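Local coordinates for PHOX (Pseudomonas fluorescens, PDB 4ALF), which hydrolyses phosphate monoesters as an alkaline phosphatase, probably at a metal centre that combines an oxo-bridged iron pair with calcium ions in a beta-propeller, at residues Asn67-Ser72 with Gln177-Gly182; Val262-Leu267 with Asn315-Asp320; Ile491-Asp496 with Gly507-Leu512. All blocks are in the same frame, centred on the assembly; numbering follows the deposited sequence. Where two conformers were deposited one is given.

Contact 1 of 3, residues Asn67-Ser72 with Gln177-Gly182; sequences NNDGMS and QNCANG. With FEO (mu-oxo-diiron), chain G.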
loop_
_atom_site.group_PDB
_atom_site.type_symbol
_atom_site.label_atom_id
_atom_site.label_comp_id
_atom_site.label_asym_id
_atom_site.label_seq_id
_atom_site.Cartn_x
_atom_site.Cartn_y
_atom_site.Cartn_z
ATOM N N ASN A 67 -0.204 -11.076 -6.990
ATOM C CA ASN A 67 -0.141 -9.605 -7.027
ATOM C C ASN A 67 0.570 -9.021 -5.816
ATOM O O ASN A 67 0.019 -8.185 -5.083
ATOM C CB ASN A 67 -1.536 -9.039 -7.266
ATOM C CG ASN A 67 -1.990 -9.248 -8.695
ATOM O OD1 ASN A 67 -1.215 -9.683 -9.557
ATOM N ND2 ASN A 67 -3.237 -8.973 -8.961
ATOM N N ASN A 68 1.821 -9.429 -5.624
ATOM C CA ASN A 68 2.606 -8.914 -4.527
ATOM C C ASN A 68 2.685 -7.389 -4.588
ATOM O O ASN A 68 2.730 -6.769 -5.655
ATOM C CB ASN A 68 3.983 -9.591 -4.433
ATOM C CG ASN A 68 4.719 -9.626 -5.745
ATOM O OD1 ASN A 68 4.629 -10.599 -6.495
ATOM N ND2 ASN A 68 5.473 -8.577 -6.026
ATOM N N ASP A 69 2.729 -6.800 -3.405
ATOM C CA ASP A 69 2.538 -5.365 -3.233
ATOM C C ASP A 69 3.490 -4.896 -2.132
ATOM O O ASP A 69 4.697 -5.126 -2.236
ATOM C CB ASP A 69 1.036 -5.091 -2.983
ATOM C CG ASP A 69 0.605 -3.692 -3.359
ATOM O OD1 ASP A 69 1.438 -2.760 -3.350
ATOM O OD2 ASP A 69 -0.609 -3.548 -3.623
ATOM N N GLY A 70 3.018 -4.228 -1.079
ATOM C CA GLY A 70 3.924 -3.690 -0.079
ATOM C C GLY A 70 4.678 -4.784 0.636
ATOM O O GLY A 70 4.192 -5.883 0.774
ATOM N N MET A 71 5.872 -4.448 1.110
ATOM C CA MET A 71 6.741 -5.406 1.775
ATOM C C MET A 71 7.818 -4.729 2.633
ATOM O O MET A 71 8.249 -3.613 2.355
ATOM C CB MET A 71 7.402 -6.317 0.742
ATOM C CG MET A 71 8.248 -5.573 -0.273
ATOM S SD MET A 71 8.962 -6.752 -1.442
ATOM C CE MET A 71 9.672 -5.608 -2.600
ATOM N N SER A 72 8.237 -5.436 3.679
ATOM C CA SER A 72 9.331 -5.013 4.544
ATOM C C SER A 72 10.306 -6.147 4.776
ATOM O O SER A 72 9.934 -7.331 4.768
ATOM C CB SER A 72 8.813 -4.560 5.904
ATOM O OG SER A 72 7.995 -3.397 5.836
ATOM N N GLN A 177 -7.111 -8.112 0.248
ATOM C CA GLN A 177 -6.932 -6.805 -0.367
ATOM C C GLN A 177 -5.806 -6.034 0.333
ATOM O O GLN A 177 -5.873 -4.800 0.468
ATOM C CB GLN A 177 -8.284 -6.058 -0.451
ATOM C CG GLN A 177 -9.289 -6.670 -1.455
ATOM C CD GLN A 177 -9.006 -6.424 -2.941
ATOM O OE1 GLN A 177 -9.606 -7.071 -3.812
ATOM N NE2 GLN A 177 -8.117 -5.488 -3.249
ATOM N N ASN A 178 -4.761 -6.786 0.732
ATOM C CA ASN A 178 -3.585 -6.253 1.408
ATOM C C ASN A 178 -2.737 -5.462 0.453
ATOM O O ASN A 178 -2.139 -6.021 -0.449
ATOM C CB ASN A 178 -2.786 -7.394 2.014
ATOM C CG ASN A 178 -3.612 -8.161 2.972
ATOM O OD1 ASN A 178 -4.468 -8.951 2.556
ATOM N ND2 ASN A 178 -3.431 -7.881 4.251
ATOM N N CYS A 179 -2.674 -4.164 0.686
ATOM C CA CYS A 179 -2.073 -3.197 -0.215
ATOM C C CYS A 179 -0.649 -2.921 0.184
ATOM O O CYS A 179 0.239 -3.648 -0.262
ATOM C CB CYS A 179 -2.951 -1.954 -0.243
ATOM S SG CYS A 179 -2.379 -0.676 -1.362
ATOM N N ALA A 180 -0.410 -1.921 1.029
ATOM C CA ALA A 180 0.953 -1.678 1.457
ATOM C C ALA A 180 1.136 -1.819 2.972
ATOM O O ALA A 180 0.359 -2.519 3.620
ATOM C CB ALA A 180 1.486 -0.394 0.836
ATOM N N ASN A 181 2.215 -1.250 3.490
ATOM C CA ASN A 181 2.862 -1.809 4.654
ATOM C C ASN A 181 3.392 -0.766 5.623
ATOM O O ASN A 181 3.502 0.430 5.302
ATOM C CB ASN A 181 4.038 -2.683 4.211
ATOM C CG ASN A 181 5.121 -1.871 3.542
ATOM O OD1 ASN A 181 4.860 -1.179 2.536
ATOM N ND2 ASN A 181 6.319 -1.924 4.071
ATOM N N GLY A 182 3.745 -1.244 6.811
ATOM C CA GLY A 182 4.580 -0.524 7.761
ATOM C C GLY A 182 5.493 -1.483 8.469
ATOM O O GLY A 182 5.186 -2.662 8.537
HETATM FE FE1 FEO G . -3.576 -1.009 -3.542
HETATM FE FE2 FEO G . -4.164 2.528 -3.707
HETATM O O FEO G . -3.073 0.925 -3.690
HETATM O O HOH W 1 -1.646 -1.373 -4.627
#

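Contact 2 of 3, residues Val262-Leu267 with Asn315-Asp320; sequences VKRTAL and NRDILD. With EDO (1,2-ethanediol), chain K.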
loop_
_atom_site.group_PDB
_atom_site.type_symbol
_atom_site.label_atom_id
_atom_site.label_comp_id
_atom_site.label_asym_id
_atom_site.label_seq_id
_atom_site.Cartn_x
_atom_site.Cartn_y
_atom_site.Cartn_z
ATOM N N VAL A 262 -3.307 -9.463 14.427
ATOM C CA VAL A 262 -4.273 -8.663 15.168
ATOM C C VAL A 262 -4.672 -7.393 14.391
ATOM O O VAL A 262 -3.802 -6.614 14.000
ATOM C CB VAL A 262 -3.679 -8.230 16.544
ATOM C CG1 VAL A 262 -4.755 -7.513 17.340
ATOM C CG2 VAL A 262 -3.105 -9.370 17.379
ATOM N N LYS A 263 -5.972 -7.236 14.176
ATOM C CA LYS A 263 -6.510 -6.033 13.553
ATOM C C LYS A 263 -6.559 -4.918 14.603
ATOM O O LYS A 263 -7.172 -5.111 15.672
ATOM C CB LYS A 263 -7.878 -6.272 12.932
ATOM C CG LYS A 263 -7.874 -7.468 11.981
ATOM C CD LYS A 263 -8.830 -7.281 10.812
ATOM C CE LYS A 263 -8.751 -8.475 9.872
ATOM N NZ LYS A 263 -9.543 -8.268 8.641
ATOM N N ARG A 264 -5.889 -3.813 14.316
ATOM C CA ARG A 264 -5.678 -2.742 15.297
ATOM C C ARG A 264 -6.706 -1.640 15.091
ATOM O O ARG A 264 -6.470 -0.682 14.326
ATOM C CB ARG A 264 -4.256 -2.218 15.194
ATOM C CG ARG A 264 -3.164 -3.220 15.557
ATOM C CD ARG A 264 -3.233 -3.588 17.021
ATOM N NE ARG A 264 -2.120 -4.459 17.403
ATOM C CZ ARG A 264 -2.018 -5.079 18.577
ATOM N NH1 ARG A 264 -2.945 -4.901 19.505
ATOM N NH2 ARG A 264 -0.976 -5.862 18.805
ATOM N N THR A 265 -7.862 -1.790 15.728
ATOM C CA THR A 265 -8.954 -0.867 15.473
ATOM C C THR A 265 -8.728 0.584 15.941
ATOM O O THR A 265 -9.430 1.470 15.449
ATOM C CB THR A 265 -10.306 -1.362 16.001
ATOM O OG1 THR A 265 -10.258 -1.402 17.446
ATOM C CG2 THR A 265 -10.647 -2.734 15.412
ATOM N N ALA A 266 -7.736 0.827 16.798
ATOM C CA ALA A 266 -7.408 2.188 17.204
ATOM C C ALA A 266 -6.947 3.050 16.036
ATOM O O ALA A 266 -7.005 4.267 16.125
ATOM C CB ALA A 266 -6.347 2.175 18.299
ATOM N N LEU A 267 -6.487 2.415 14.952
ATOM C CA LEU A 267 -5.969 3.157 13.792
ATOM C C LEU A 267 -7.055 3.481 12.762
ATOM O O LEU A 267 -6.777 4.141 11.759
ATOM C CB LEU A 267 -4.783 2.405 13.154
ATOM C CG LEU A 267 -3.400 2.583 13.820
ATOM C CD1 LEU A 267 -3.363 2.156 15.276
ATOM C CD2 LEU A 267 -2.396 1.779 13.027
ATOM N N ASN A 315 5.980 -3.522 23.988
ATOM C CA ASN A 315 5.139 -2.766 23.075
ATOM C C ASN A 315 3.973 -3.544 22.483
ATOM O O ASN A 315 3.339 -3.084 21.541
ATOM C CB ASN A 315 5.999 -2.209 21.940
ATOM C CG ASN A 315 7.189 -1.413 22.455
ATOM O OD1 ASN A 315 7.032 -0.305 22.981
ATOM N ND2 ASN A 315 8.367 -2.004 22.368
ATOM N N ARG A 316 3.716 -4.736 22.999
ATOM C CA ARG A 316 2.797 -5.678 22.352
ATOM C C ARG A 316 1.534 -4.990 21.897
ATOM O O ARG A 316 1.097 -5.175 20.758
ATOM C CB ARG A 316 2.454 -6.828 23.298
ATOM C CG ARG A 316 1.580 -7.916 22.700
ATOM C CD ARG A 316 1.405 -9.036 23.713
ATOM N NE ARG A 316 0.630 -8.608 24.890
ATOM C CZ ARG A 316 0.476 -9.331 26.003
ATOM N NH1 ARG A 316 1.044 -10.528 26.125
ATOM N NH2 ARG A 316 -0.251 -8.855 27.008
ATOM N N ASP A 317 0.933 -4.215 22.787
ATOM C CA ASP A 317 -0.348 -3.586 22.444
ATOM C C ASP A 317 -0.312 -2.049 22.440
ATOM O O ASP A 317 -1.322 -1.369 22.685
ATOM C CB ASP A 317 -1.492 -4.155 23.272
ATOM C CG ASP A 317 -1.675 -5.666 23.061
ATOM O OD1 ASP A 317 -1.908 -6.165 21.918
ATOM O OD2 ASP A 317 -1.629 -6.353 24.070
ATOM N N ILE A 318 0.849 -1.513 22.063
ATOM C CA ILE A 318 1.034 -0.064 22.010
ATOM C C ILE A 318 0.022 0.546 21.016
ATOM O O ILE A 318 -0.481 1.667 21.219
ATOM C CB ILE A 318 2.494 0.316 21.655
ATOM C CG1 ILE A 318 2.732 1.795 21.958
ATOM C CG2 ILE A 318 2.842 -0.077 20.224
ATOM C CD1 ILE A 318 4.150 2.278 21.709
ATOM N N LEU A 319 -0.293 -0.183 19.939
ATOM C CA LEU A 319 -1.238 0.312 18.928
ATOM C C LEU A 319 -2.705 0.172 19.283
ATOM O O LEU A 319 -3.573 0.447 18.430
ATOM C CB LEU A 319 -0.972 -0.338 17.564
ATOM C CG LEU A 319 0.408 -0.075 16.978
ATOM C CD1 LEU A 319 0.510 -0.719 15.596
ATOM C CD2 LEU A 319 0.745 1.414 16.883
ATOM N N ASP A 320 -3.017 -0.252 20.517
ATOM C CA ASP A 320 -4.397 -0.287 20.972
ATOM C C ASP A 320 -4.883 0.980 21.690
ATOM O O ASP A 320 -6.076 1.119 21.880
ATOM C CB ASP A 320 -4.634 -1.484 21.901
ATOM C CG ASP A 320 -4.768 -2.813 21.160
ATOM O OD1 ASP A 320 -4.977 -2.850 19.925
ATOM O OD2 ASP A 320 -4.737 -3.847 21.869
HETATM C C1 EDO K . 0.989 -9.103 16.153
HETATM O O1 EDO K . 0.907 -8.131 17.227
HETATM C C2 EDO K . 1.519 -10.455 16.616
HETATM O O2 EDO K . 0.502 -11.458 16.524
HETATM O O HOH W 2 -5.829 -1.112 17.942
#

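Contact 3 of 3, residues Ile491-Asp496 with Gly507-Leu512; sequences ILTDGD and GNNQML. With CA (calcium ion), chain E; CA (calcium ion), chain F.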
loop_
_atom_site.group_PDB
_atom_site.type_symbol
_atom_site.label_atom_id
_atom_site.label_comp_id
_atom_site.label_asym_id
_atom_site.label_seq_id
_atom_site.Cartn_x
_atom_site.Cartn_y
_atom_site.Cartn_z
ATOM N N ILE A 491 10.543 6.482 -5.976
ATOM C CA ILE A 491 9.170 6.760 -6.377
ATOM C C ILE A 491 8.766 5.637 -7.345
ATOM O O ILE A 491 9.427 5.424 -8.385
ATOM C CB ILE A 491 9.111 8.127 -7.105
ATOM C CG1 ILE A 491 9.553 9.293 -6.200
ATOM C CG2 ILE A 491 7.707 8.372 -7.622
ATOM C CD1 ILE A 491 9.905 10.558 -6.969
ATOM N N LEU A 492 7.667 4.969 -7.063
ATOM C CA LEU A 492 7.202 3.839 -7.850
ATOM C C LEU A 492 5.875 4.196 -8.497
ATOM O O LEU A 492 5.046 4.863 -7.860
ATOM C CB LEU A 492 7.012 2.637 -6.933
ATOM C CG LEU A 492 8.275 1.994 -6.351
ATOM C CD1 LEU A 492 8.992 2.859 -5.337
ATOM C CD2 LEU A 492 7.914 0.675 -5.676
ATOM N N THR A 493 5.652 3.800 -9.747
ATOM C CA THR A 493 4.450 4.257 -10.426
ATOM C C THR A 493 3.421 3.166 -10.709
ATOM O O THR A 493 3.728 2.003 -11.004
ATOM C CB THR A 493 4.738 5.072 -11.726
ATOM O OG1 THR A 493 5.076 4.213 -12.840
ATOM C CG2 THR A 493 5.877 6.046 -11.495
ATOM N N ASP A 494 2.163 3.576 -10.707
ATOM C CA ASP A 494 1.012 2.746 -11.018
ATOM C C ASP A 494 0.057 3.574 -11.861
ATOM O O ASP A 494 -1.023 3.956 -11.428
ATOM C CB ASP A 494 0.290 2.295 -9.747
ATOM C CG ASP A 494 -0.989 1.553 -10.028
ATOM O OD1 ASP A 494 -1.125 0.973 -11.123
ATOM O OD2 ASP A 494 -1.912 1.533 -9.173
ATOM N N GLY A 495 0.459 3.851 -13.089
ATOM C CA GLY A 495 -0.282 4.740 -13.945
ATOM C C GLY A 495 -0.633 4.104 -15.255
ATOM O O GLY A 495 -0.502 2.903 -15.474
ATOM N N ASP A 496 -1.070 4.965 -16.145
ATOM C CA ASP A 496 -1.437 4.589 -17.496
ATOM C C ASP A 496 -0.144 4.250 -18.262
ATOM O O ASP A 496 0.807 5.041 -18.273
ATOM C CB ASP A 496 -2.187 5.744 -18.131
ATOM C CG ASP A 496 -2.773 5.376 -19.468
ATOM O OD1 ASP A 496 -1.971 5.035 -20.358
ATOM O OD2 ASP A 496 -4.010 5.463 -19.626
ATOM N N GLY A 507 5.945 5.513 -21.365
ATOM C CA GLY A 507 6.235 4.086 -21.402
ATOM C C GLY A 507 5.541 3.292 -20.303
ATOM O O GLY A 507 4.465 3.687 -19.794
ATOM N N ASN A 508 6.139 2.146 -19.982
ATOM C CA ASN A 508 5.626 1.258 -18.939
ATOM C C ASN A 508 5.832 1.875 -17.559
ATOM O O ASN A 508 6.587 2.831 -17.395
ATOM C CB ASN A 508 6.325 -0.108 -18.984
ATOM C CG ASN A 508 5.999 -0.909 -20.232
ATOM O OD1 ASN A 508 5.167 -0.530 -21.051
ATOM N ND2 ASN A 508 6.703 -2.015 -20.406
ATOM N N ASN A 509 5.195 1.271 -16.563
ATOM C CA ASN A 509 5.376 1.694 -15.186
ATOM C C ASN A 509 6.827 1.525 -14.773
ATOM O O ASN A 509 7.584 0.724 -15.356
ATOM C CB ASN A 509 4.367 1.017 -14.245
ATOM C CG ASN A 509 3.016 1.692 -14.318
ATOM O OD1 ASN A 509 2.941 2.902 -14.076
ATOM N ND2 ASN A 509 1.956 0.951 -14.585
ATOM N N GLN A 510 7.218 2.258 -13.761
ATOM C CA GLN A 510 8.608 2.554 -13.569
ATOM C C GLN A 510 8.907 2.943 -12.138
ATOM O O GLN A 510 7.986 3.104 -11.311
ATOM C CB GLN A 510 9.027 3.657 -14.526
ATOM C CG GLN A 510 8.254 4.935 -14.309
ATOM C CD GLN A 510 8.403 5.911 -15.450
ATOM O OE1 GLN A 510 9.190 6.853 -15.371
ATOM N NE2 GLN A 510 7.663 5.674 -16.520
ATOM N N MET A 511 10.199 3.078 -11.862
ATOM C CA MET A 511 10.710 3.526 -10.573
ATOM C C MET A 511 11.736 4.628 -10.843
ATOM O O MET A 511 12.587 4.507 -11.738
ATOM C CB MET A 511 11.352 2.368 -9.769
ATOM C CG MET A 511 11.815 2.789 -8.384
ATOM S SD MET A 511 12.116 1.426 -7.246
ATOM C CE MET A 511 13.423 0.526 -8.065
ATOM N N LEU A 512 11.622 5.700 -10.073
ATOM C CA LEU A 512 12.502 6.830 -10.158
ATOM C C LEU A 512 13.154 7.092 -8.818
ATOM O O LEU A 512 12.750 6.527 -7.796
ATOM C CB LEU A 512 11.717 8.077 -10.623
ATOM C CG LEU A 512 10.885 7.885 -11.914
ATOM C CD1 LEU A 512 9.421 7.638 -11.612
ATOM C CD2 LEU A 512 10.970 9.066 -12.890
HETATM CA CA CA E . -2.421 3.060 -7.328
HETATM CA CA CA F . -2.873 -0.602 -8.630
HETATM O O HOH W 3 -1.177 0.772 -13.810
HETATM O O HOH W 4 -1.998 4.734 -8.898
HETATM O O HOH W 5 -3.793 0.054 -10.871
HETATM O O HOH W 6 2.430 5.487 -20.627
HETATM O O HOH W 7 3.983 5.126 -17.344
HETATM O O HOH W 8 -4.573 2.796 -8.607
HETATM O O HOH W 9 -4.472 -2.384 -9.397
HETATM O O HOH W 10 -2.454 -2.417 -7.161
#

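Contact 1 of 3, residues Asn67-Ser72 with Gln177-Gly182
Gly70 and Cys179 are tied backbone to backbone: Gly70 N donates to Cys179 O over 3.0 Å. The two strands run almost parallel here, 14° apart, and Gly70 CA comes within 3.9 Å of Ala180 CA. A beta carbon on Gly70 would collide with Ala180 CA and with Asn181 OD1, which is consistent with a glycine at this point.

The second polar link joins side chains. Asn181 ND2 donates to Ser72 OG at 2.8 Å along a bent path of 140°, with the hydroxyl close to the amide plane. Asn181 CG sits between its own backbone N and carbonyl carbon (chi1 65°), and this swings the amide across the neighbouring strand, with OD1 near Gly70 CA and ND2 at Ser72.

Metal chemistry occupies the other end. Cys179 SG binds FE1 of the oxo-bridged pair at 2.5 Å, and Glu90 and Glu194 are further protein ligands of this iron site. Asp69 stays in the second shell: its OD2 lies 2.6 Å from the water bound to FE1, a hydrogen bond, while OD1 is held by Thr534. The carboxylate also rests against Cys179 O, 3.1 Å from Asp69 CG, a close approach without a hydrogen bond, since carboxylate and carbonyl oxygens are all acceptors; Asn88 ND2 bonds to that carbonyl oxygen.

Both strands are at the edges of their own sheets, 68-75 beside 82-89 and 178-183 beside 189-193, consistent with innermost strands of adjacent propeller blades. Met71 turns back onto Met85 and Ile87, and Trp388 of strand 386-391 packs on Ala180 and Asn181.

Contact 2 of 3, residues Val262-Leu267 with Asn315-Asp320
The Arg264 guanidinium takes at its edge Asp317 OD1, Asp320 OD1 and, by a weak bond from NH2, O1 of an ethanediol probably from the crystallisation liquor, while Val262 CG1 lies 3.7 Å above one face, displaced to the margin of the group. NH1 and NH2 both reach Asp317 OD1, the NH1 bond the shorter at 2.9 Å, meeting that oxygen on its anti side. The grip is end-on, by NH1 and NH2 on a single oxygen, with the carboxylate turned 69° from the guanidinium plane. NH1 also makes a weak bond of 2.9 Å to Asp320 OD1, completing a salt bridge, and NE pairs with Glu251. Asp317 OD2 accepts from Arg316 NE, extending the network, and Asp320 OD2 is held by Ser152.

A bend at chi2 (-66°) lays the Arg264 chain across Leu319, with CD 4.0 Å from Leu319 CB. Nearby, Ala266 CB presses on Leu319 O at 3.3 Å and Leu267 CD1 packs on Leu319 CB. One water links Ala266 N, Leu319 O and Asp320 OD1.

Strand 262-264 runs between 148-152 and 249-252. Arg264 fastens the 3-10 turn 318-320, just ahead of strand 322-329, to this strand, and Phe301 of strand 296-303 backs Ala266, Leu267 and Leu319.

Contact 3 of 3, residues Ile491-Asp496 with Gly507-Leu512
Ile491 and Leu512 face each other as an antiparallel hydrogen-bonded pair, Ile491 N giving to Leu512 O and Leu512 N returning to Ile491 O at 2.8 Å. Next along, Leu492 and Met511 form a non-hydrogen-bonded pair, their CA atoms 4.5 Å apart, and Met511 CA sends a C-H toward Ile491 O. Thr493 N then donates to Gln510 O, but the return bond departs from the sheet pattern: Gln510 N donates to the hydroxyl Thr493 OG1 at 3.0 Å.

On one face Leu492 and Met511 lie side by side, pointing the same way, with Leu492 CD1 3.9 Å from Met511 SD; Val547 of strand 544-550 packs against both. On the other, Ile491 CB and Leu512 CB are neighbours, and Thr493 CG2 meets Leu512 CD1.

Strands 489-493 and 510-514 are the middle pair of a four-stranded antiparallel sheet, as in a propeller blade, and beyond Thr493 the chain leaves it for the metal site. Asp494 OD2 bridges two calcium ions, each 2.4 Å from it, sharing the site with Glu387, Asp479 and Glu532.

Asn509 braces this exit. Its OD1 takes a bond from Thr493 OG1, in the carbonyl plane on a lone pair, and a second of 2.8 Å from Gly495 N, straight at 172°. Its ND2 donates to Gly495 O and to Cys531 O. An alanine here is likely to leave Gly495 N and the Thr493 hydroxyl without their shared acceptor and the segment carrying Asp494 freer to shift. Farther out, two waters bridge Asp496 O and Gly507 O across the diverging chains, one of them 2.9 Å from Asp496 O, the other held there only weakly.

How the contacts relate
All three contacts are buried, but at different depths: contact 1 lies about 5 Å from the centre of the chain, contact 3 about 15 Å and contact 2 about 19 Å. Contacts 1 and 2 share a sheet, since strands 178-183 and 262-264 belong to the same one; contact 3 works within a separate sheet. Contacts 1 and 3 supply metal ligands, the first a sulfur to iron, the third a carboxylate to calcium, and their centres are about 17 Å apart. Contact 2, away from the metal sites, relies on charged pairs between a strand and a loop, whereas contact 3 combines regular sheet bonds with side-chain bonds where the strands end, and contact 1 is a sparse junction between sheets.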